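Long-range contacts in extracellular PQQ-dependent sugar dehydrogenase (Coprinopsis cinerea, PDB 6JT6), which probably oxidises sugars with a pyrroloquinoline quinone cofactor and, through the haem-carrying cytochrome b domain described here, passes electrons onward: residues A54-N59 / G142-S147; A26-I31 / G46-P51. One frame throughout, in Å; residues are numbered along the deposited sequence.

Contact 1 of 2, residues A54-N59 / G142-S147. With HEM (protoporphyrin IX containing Fe), chain C.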
loop_
_atom_site.group_PDB
_atom_site.type_symbol
_atom_site.label_atom_id
_atom_site.label_comp_id
_atom_site.label_asym_id
_atom_site.label_seq_id
_atom_site.Cartn_x
_atom_site.Cartn_y
_atom_site.Cartn_z
ATOM N N ALA A 54 -10.483 7.990 8.799
ATOM C CA ALA A 54 -10.213 8.220 7.375
ATOM C C ALA A 54 -11.101 7.346 6.511
ATOM O O ALA A 54 -11.469 6.247 6.906
ATOM C CB ALA A 54 -8.735 7.955 7.039
ATOM N N GLY A 55 -11.383 7.785 5.290
ATOM C CA GLY A 55 -12.251 6.991 4.403
ATOM C C GLY A 55 -11.534 5.865 3.675
ATOM O O GLY A 55 -11.945 4.696 3.752
ATOM N N TRP A 56 -10.453 6.217 2.984
ATOM C CA TRP A 56 -9.597 5.213 2.345
ATOM C C TRP A 56 -8.178 5.761 2.141
ATOM O O TRP A 56 -7.937 6.969 2.240
ATOM C CB TRP A 56 -10.207 4.721 1.015
ATOM C CG TRP A 56 -10.484 5.764 -0.051
ATOM C CD1 TRP A 56 -11.695 6.324 -0.359
ATOM C CD2 TRP A 56 -9.528 6.321 -0.979
ATOM N NE1 TRP A 56 -11.547 7.216 -1.424
ATOM C CE2 TRP A 56 -10.229 7.216 -1.823
ATOM C CE3 TRP A 56 -8.128 6.153 -1.163
ATOM C CZ2 TRP A 56 -9.597 7.916 -2.873
ATOM C CZ3 TRP A 56 -7.492 6.853 -2.203
ATOM C CH2 TRP A 56 -8.234 7.723 -3.046
ATOM N N ILE A 57 -7.240 4.847 1.889
ATOM C CA ILE A 57 -5.825 5.167 1.759
ATOM C C ILE A 57 -5.318 4.337 0.577
ATOM O O ILE A 57 -5.584 3.133 0.497
ATOM C CB ILE A 57 -5.041 4.766 3.027
ATOM C CG1 ILE A 57 -5.733 5.284 4.301
ATOM C CG2 ILE A 57 -3.545 5.205 2.914
ATOM C CD1 ILE A 57 -5.176 4.693 5.602
ATOM N N GLY A 58 -4.581 4.982 -0.320
ATOM C CA GLY A 58 -4.140 4.357 -1.553
ATOM C C GLY A 58 -2.819 4.850 -2.103
ATOM O O GLY A 58 -2.203 5.780 -1.569
ATOM N N ASN A 59 -2.342 4.163 -3.136
ATOM C CA ASN A 59 -1.088 4.555 -3.760
ATOM C C ASN A 59 -1.188 4.500 -5.274
ATOM O O ASN A 59 -2.208 4.107 -5.823
ATOM C CB ASN A 59 0.109 3.714 -3.241
ATOM C CG ASN A 59 -0.057 2.218 -3.477
ATOM O OD1 ASN A 59 -0.810 1.789 -4.339
ATOM N ND2 ASN A 59 0.663 1.414 -2.699
ATOM N N GLY A 142 3.042 7.273 -5.911
ATOM C CA GLY A 142 1.974 8.190 -5.568
ATOM C C GLY A 142 1.351 7.773 -4.247
ATOM O O GLY A 142 1.492 6.603 -3.795
ATOM N N TRP A 143 0.740 8.747 -3.573
ATOM C CA TRP A 143 -0.066 8.462 -2.370
ATOM C C TRP A 143 -1.398 9.188 -2.552
ATOM O O TRP A 143 -1.443 10.251 -3.186
ATOM C CB TRP A 143 0.667 8.904 -1.067
ATOM C CG TRP A 143 1.056 10.333 -0.994
ATOM C CD1 TRP A 143 2.259 10.911 -1.401
ATOM C CD2 TRP A 143 0.243 11.411 -0.517
ATOM N NE1 TRP A 143 2.232 12.261 -1.171
ATOM C CE2 TRP A 143 1.016 12.606 -0.636
ATOM C CE3 TRP A 143 -1.053 11.484 0.041
ATOM C CZ2 TRP A 143 0.530 13.869 -0.218
ATOM C CZ3 TRP A 143 -1.545 12.752 0.443
ATOM C CH2 TRP A 143 -0.750 13.929 0.281
ATOM N N ALA A 144 -2.472 8.627 -2.008
ATOM C CA ALA A 144 -3.796 9.239 -2.118
ATOM C C ALA A 144 -4.602 8.895 -0.871
ATOM O O ALA A 144 -4.412 7.816 -0.269
ATOM C CB ALA A 144 -4.528 8.791 -3.405
ATOM N N PHE A 145 -5.509 9.793 -0.487
ATOM C CA PHE A 145 -6.130 9.689 0.810
ATOM C C PHE A 145 -7.464 10.379 0.770
ATOM O O PHE A 145 -7.555 11.513 0.287
ATOM C CB PHE A 145 -5.182 10.359 1.804
ATOM C CG PHE A 145 -5.613 10.312 3.242
ATOM C CD1 PHE A 145 -5.367 9.193 4.037
ATOM C CD2 PHE A 145 -6.180 11.458 3.839
ATOM C CE1 PHE A 145 -5.725 9.193 5.399
ATOM C CE2 PHE A 145 -6.520 11.459 5.191
ATOM C CZ PHE A 145 -6.302 10.321 5.968
ATOM N N HIS A 146 -8.502 9.701 1.268
ATOM C CA HIS A 146 -9.760 10.392 1.560
ATOM C C HIS A 146 -9.899 10.520 3.065
ATOM O O HIS A 146 -10.004 9.517 3.786
ATOM C CB HIS A 146 -10.951 9.647 1.014
ATOM C CG HIS A 146 -12.113 10.536 0.762
ATOM N ND1 HIS A 146 -12.762 11.216 1.770
ATOM C CD2 HIS A 146 -12.693 10.932 -0.393
ATOM C CE1 HIS A 146 -13.735 11.941 1.246
ATOM N NE2 HIS A 146 -13.703 11.799 -0.067
ATOM N N SER A 147 -9.889 11.751 3.545
ATOM C CA SER A 147 -9.856 12.021 4.990
ATOM C C SER A 147 -11.104 11.625 5.765
ATOM O O SER A 147 -11.066 11.558 7.000
ATOM C CB SER A 147 -9.535 13.516 5.223
ATOM O OG SER A 147 -10.642 14.324 4.843
HETATM C CHA HEM C . -4.105 12.988 -8.648
HETATM C CHB HEM C . -8.797 12.579 -9.875
HETATM C CHC HEM C . -9.096 8.389 -7.467
HETATM C CHD HEM C . -4.205 8.412 -7.014
HETATM C C1A HEM C . -5.367 13.262 -9.144
HETATM C C2A HEM C . -5.739 14.484 -9.762
HETATM C C3A HEM C . -7.069 14.360 -10.091
HETATM C C4A HEM C . -7.517 13.072 -9.688
HETATM C CMA HEM C . -7.933 15.408 -10.776
HETATM C CAA HEM C . -4.847 15.690 -10.013
HETATM C CBA HEM C . -4.364 16.382 -8.726
HETATM C CGA HEM C . -5.455 16.753 -7.755
HETATM O O1A HEM C . -5.566 16.188 -6.634
HETATM O O2A HEM C . -6.268 17.649 -8.067
HETATM C C1B HEM C . -9.298 11.411 -9.309
HETATM C C2B HEM C . -10.684 11.041 -9.371
HETATM C C3B HEM C . -10.786 9.869 -8.647
HETATM C C4B HEM C . -9.420 9.547 -8.172
HETATM C CMB HEM C . -11.805 11.836 -10.071
HETATM C CAB HEM C . -11.960 8.997 -8.362
HETATM C CBB HEM C . -13.187 9.457 -8.148
HETATM C C1C HEM C . -7.763 7.971 -7.200
HETATM C C2C HEM C . -7.404 6.753 -6.579
HETATM C C3C HEM C . -6.009 6.741 -6.447
HETATM C C4C HEM C . -5.516 7.994 -6.972
HETATM C CMC HEM C . -8.404 5.675 -6.200
HETATM C CAC HEM C . -5.187 5.631 -5.888
HETATM C CBC HEM C . -5.622 4.876 -4.856
HETATM C C1D HEM C . -3.833 9.719 -7.363
HETATM C C2D HEM C . -2.433 10.184 -7.270
HETATM C C3D HEM C . -2.393 11.437 -7.740
HETATM C C4D HEM C . -3.787 11.734 -8.130
HETATM C CMD HEM C . -1.236 9.433 -6.747
HETATM C CAD HEM C . -1.179 12.363 -7.789
HETATM C CBD HEM C . -0.260 12.156 -8.979
HETATM C CGD HEM C . -0.933 12.701 -10.209
HETATM O O1D HEM C . -1.230 11.974 -11.197
HETATM O O2D HEM C . -1.233 13.903 -10.221
HETATM N NA HEM C . -6.479 12.418 -9.080
HETATM N NB HEM C . -8.600 10.513 -8.601
HETATM N NC HEM C . -6.620 8.715 -7.386
HETATM N ND HEM C . -4.617 10.679 -7.924
HETATM FE FE HEM C . -6.525 10.602 -8.263
#
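Strands 56-59 and 142-146 run antiparallel with axes 4.5 Å apart, and a classic beta bulge ends the pairing, Gly55 and Trp56 both facing His146. There the carbonyl O of His146 takes a 2.7 Å bond from Gly55 N and a weak one from Trp56 N. Further along, Gly58 N lies 2.8 Å from Ala144 O in a hydrogen-bonded pair.

Trp56, Ala144 and His146 point to the face of the sheet that looks to the haem, with Gly58 between them. Trp56 CG takes the crowded position between backbone N and carbonyl carbon (chi1 58°), swinging the ring across to the neighbouring strand. His146 CB lies over one face of the five-membered ring in a CH-pi contact, 3.6 Å from its centroid, while Ala144 CB touches CZ3 at the edge. Trp56 NE1 is satisfied by Tyr162 O, and the indole's CH2 reaches HEM C2C at 3.8 Å. Small residues suit the porphyrin rim: Ala144 CB sits 3.6 Å from HEM CHD, Gly58 CA 3.7 Å from vinyl carbon HEM CBC, and Gly142 against methyl HEM CMD, so neither glycine has space for a side chain.

On the opposite face Phe145, its CG anti to the backbone N (chi1 -178°), lies alongside Ile57 and brings CZ to 3.6 Å from Ala54 CB. Asn59 turns its amide away from strand 142-146, ND2 bonding to Tyr30 OH.

The Trp56/Ala144 face, helped by the backbone of Asn59 and Trp143, lines the haem pocket; Ile57, Asn59, Trp143 and Phe145 turn their side chains inward, as in the beta-sandwich cytochrome domain of cellobiose dehydrogenase.

Contact 2 of 2, residues A26-I31 / G46-P51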
loop_
_atom_site.group_PDB
_atom_site.type_symbol
_atom_site.label_atom_id
_atom_site.label_comp_id
_atom_site.label_asym_id
_atom_site.label_seq_id
_atom_site.Cartn_x
_atom_site.Cartn_y
_atom_site.Cartn_z
ATOM N N ALA A 26 -1.214 10.109 7.759
ATOM C CA ALA A 26 -1.214 8.752 7.283
ATOM C C ALA A 26 0.209 8.361 6.900
ATOM O O ALA A 26 1.069 9.245 6.654
ATOM C CB ALA A 26 -2.162 8.630 6.111
ATOM N N SER A 27 0.444 7.045 6.833
ATOM C CA SER A 27 1.747 6.482 6.454
ATOM C C SER A 27 1.623 5.457 5.342
ATOM O O SER A 27 0.644 4.678 5.296
ATOM C CB SER A 27 2.346 5.715 7.639
ATOM O OG SER A 27 2.364 6.476 8.795
ATOM N N TRP A 28 2.627 5.420 4.481
ATOM C CA TRP A 28 2.707 4.409 3.391
ATOM C C TRP A 28 4.016 3.681 3.593
ATOM O O TRP A 28 5.061 4.299 3.490
ATOM C CB TRP A 28 2.675 5.097 2.018
ATOM C CG TRP A 28 1.301 5.617 1.653
ATOM C CD1 TRP A 28 0.393 5.031 0.802
ATOM C CD2 TRP A 28 0.684 6.835 2.125
ATOM N NE1 TRP A 28 -0.752 5.820 0.711
ATOM C CE2 TRP A 28 -0.595 6.928 1.506
ATOM C CE3 TRP A 28 1.097 7.869 2.994
ATOM C CZ2 TRP A 28 -1.481 7.983 1.761
ATOM C CZ3 TRP A 28 0.196 8.931 3.249
ATOM C CH2 TRP A 28 -1.074 8.975 2.615
ATOM N N GLY A 29 3.965 2.384 3.918
ATOM C CA GLY A 29 5.170 1.596 4.169
ATOM C C GLY A 29 5.334 0.520 3.113
ATOM O O GLY A 29 4.332 0.044 2.574
ATOM N N TYR A 30 6.583 0.177 2.772
ATOM C CA TYR A 30 6.877 -0.882 1.812
ATOM C C TYR A 30 8.073 -1.685 2.242
ATOM O O TYR A 30 9.003 -1.148 2.812
ATOM C CB TYR A 30 7.147 -0.331 0.394
ATOM C CG TYR A 30 6.025 0.522 -0.108
ATOM C CD1 TYR A 30 4.936 -0.057 -0.785
ATOM C CD2 TYR A 30 6.013 1.917 0.147
ATOM C CE1 TYR A 30 3.877 0.731 -1.229
ATOM C CE2 TYR A 30 4.972 2.712 -0.304
ATOM C CZ TYR A 30 3.911 2.111 -0.974
ATOM O OH TYR A 30 2.849 2.871 -1.410
ATOM N N ILE A 31 8.011 -2.983 1.950
ATOM C CA ILE A 31 9.133 -3.889 2.096
ATOM C C ILE A 31 9.253 -4.636 0.772
ATOM O O ILE A 31 8.263 -5.170 0.296
ATOM C CB ILE A 31 8.915 -4.913 3.238
ATOM C CG1 ILE A 31 8.413 -4.233 4.531
ATOM C CG2 ILE A 31 10.229 -5.614 3.535
ATOM C CD1 ILE A 31 7.932 -5.200 5.617
ATOM N N GLY A 46 3.110 -4.155 1.447
ATOM C CA GLY A 46 2.736 -2.759 1.688
ATOM C C GLY A 46 2.019 -2.545 3.015
ATOM O O GLY A 46 1.470 -3.479 3.603
ATOM N N LEU A 47 2.024 -1.292 3.474
ATOM C CA LEU A 47 1.275 -0.889 4.646
ATOM C C LEU A 47 0.608 0.435 4.347
ATOM O O LEU A 47 1.282 1.373 3.891
ATOM C CB LEU A 47 2.207 -0.743 5.859
ATOM C CG LEU A 47 1.646 0.068 7.062
ATOM C CD1 LEU A 47 0.540 -0.667 7.824
ATOM C CD2 LEU A 47 2.756 0.440 8.033
ATOM N N PHE A 48 -0.705 0.490 4.589
ATOM C CA PHE A 48 -1.454 1.746 4.614
ATOM C C PHE A 48 -1.869 1.908 6.061
ATOM O O PHE A 48 -2.503 1.019 6.625
ATOM C CB PHE A 48 -2.733 1.667 3.775
ATOM C CG PHE A 48 -2.505 1.483 2.287
ATOM C CD1 PHE A 48 -1.439 2.108 1.624
ATOM C CD2 PHE A 48 -3.408 0.711 1.532
ATOM C CE1 PHE A 48 -1.286 1.949 0.241
ATOM C CE2 PHE A 48 -3.241 0.552 0.155
ATOM C CZ PHE A 48 -2.190 1.170 -0.477
ATOM N N GLN A 49 -1.570 3.068 6.635
ATOM C CA GLN A 49 -1.935 3.332 8.020
ATOM C C GLN A 49 -2.441 4.756 8.105
ATOM O O GLN A 49 -1.852 5.663 7.525
ATOM C CB GLN A 49 -0.726 3.143 8.942
ATOM C CG GLN A 49 -1.038 3.404 10.418
ATOM C CD GLN A 49 0.018 2.807 11.337
ATOM O OE1 GLN A 49 0.249 1.610 11.329
ATOM N NE2 GLN A 49 0.661 3.654 12.131
ATOM N N GLY A 50 -3.514 4.969 8.841
ATOM C CA GLY A 50 -3.932 6.327 9.067
ATOM C C GLY A 50 -4.922 6.412 10.200
ATOM O O GLY A 50 -5.194 5.393 10.844
ATOM N N PRO A 51 -5.453 7.626 10.443
ATOM C CA PRO A 51 -6.508 7.870 11.433
ATOM C C PRO A 51 -7.655 6.902 11.187
ATOM O O PRO A 51 -7.997 6.658 10.036
ATOM C CB PRO A 51 -6.956 9.322 11.122
ATOM C CG PRO A 51 -5.745 9.933 10.506
ATOM C CD PRO A 51 -5.211 8.829 9.615
#
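The Trp28 indole and the Phe48 ring cross obliquely, planes at 73°, so that Phe48 CD1 meets Trp28 CD1 at 3.5 Å. In both residues CG stands beside the backbone N, anti to the carbonyl carbon, and the ring ends draw closer together on the same face of a beta hairpin made by strands 26-33 and 43-51. That face looks into the sandwich: Ile57 touches both rings, while Trp143 meets the indole and Tyr118 the phenyl ring. Large flat side chains suit this interior, and the indole's polar NE1 is satisfied there by Gly58 O. Tyr30 points to the same face, its ring beside Gly46.

Ser27, Leu47 and Gln49 occupy the other face. Gly29, opposite Leu47, suits a position where even a beta carbon would lie tight against Leu47 CB. Gln49 has CG anti to the backbone N (chi1 -180°) and an extended chain that carries its OE1 to Arg115 NH1.

Two hydrogen-bonded pairs, Ser27 with Gln49 and Gly29 with Leu47, hold the antiparallel strands together. At the first, Ser27 N and Gln49 O are 2.8 Å apart, the donor lying in the carbonyl plane. Gly29 N meets a lone pair of Leu47 O at 2.9 Å, with an N-H...O angle of 168°.

From the N terminus, contact 2 comes first: strand 26-33 turns back through a short connection and pairs with strand 43-51, closing a local hairpin. A short connection, residues 52-55, then carries the chain across to the second sheet, where strand 56-60 takes part in contact 1. That contact closes a much longer loop, since the strands 70-76, 79-86, 94-95, 100-109 and 113-121 intervene before 138-146 returns. The two closures are therefore in series, neither enclosing the other. Contacts 1 and 2 face each other between the sheets, their side chains meeting in the interior. Through this interface the hairpin's sheet backs the sheet that carries the haem.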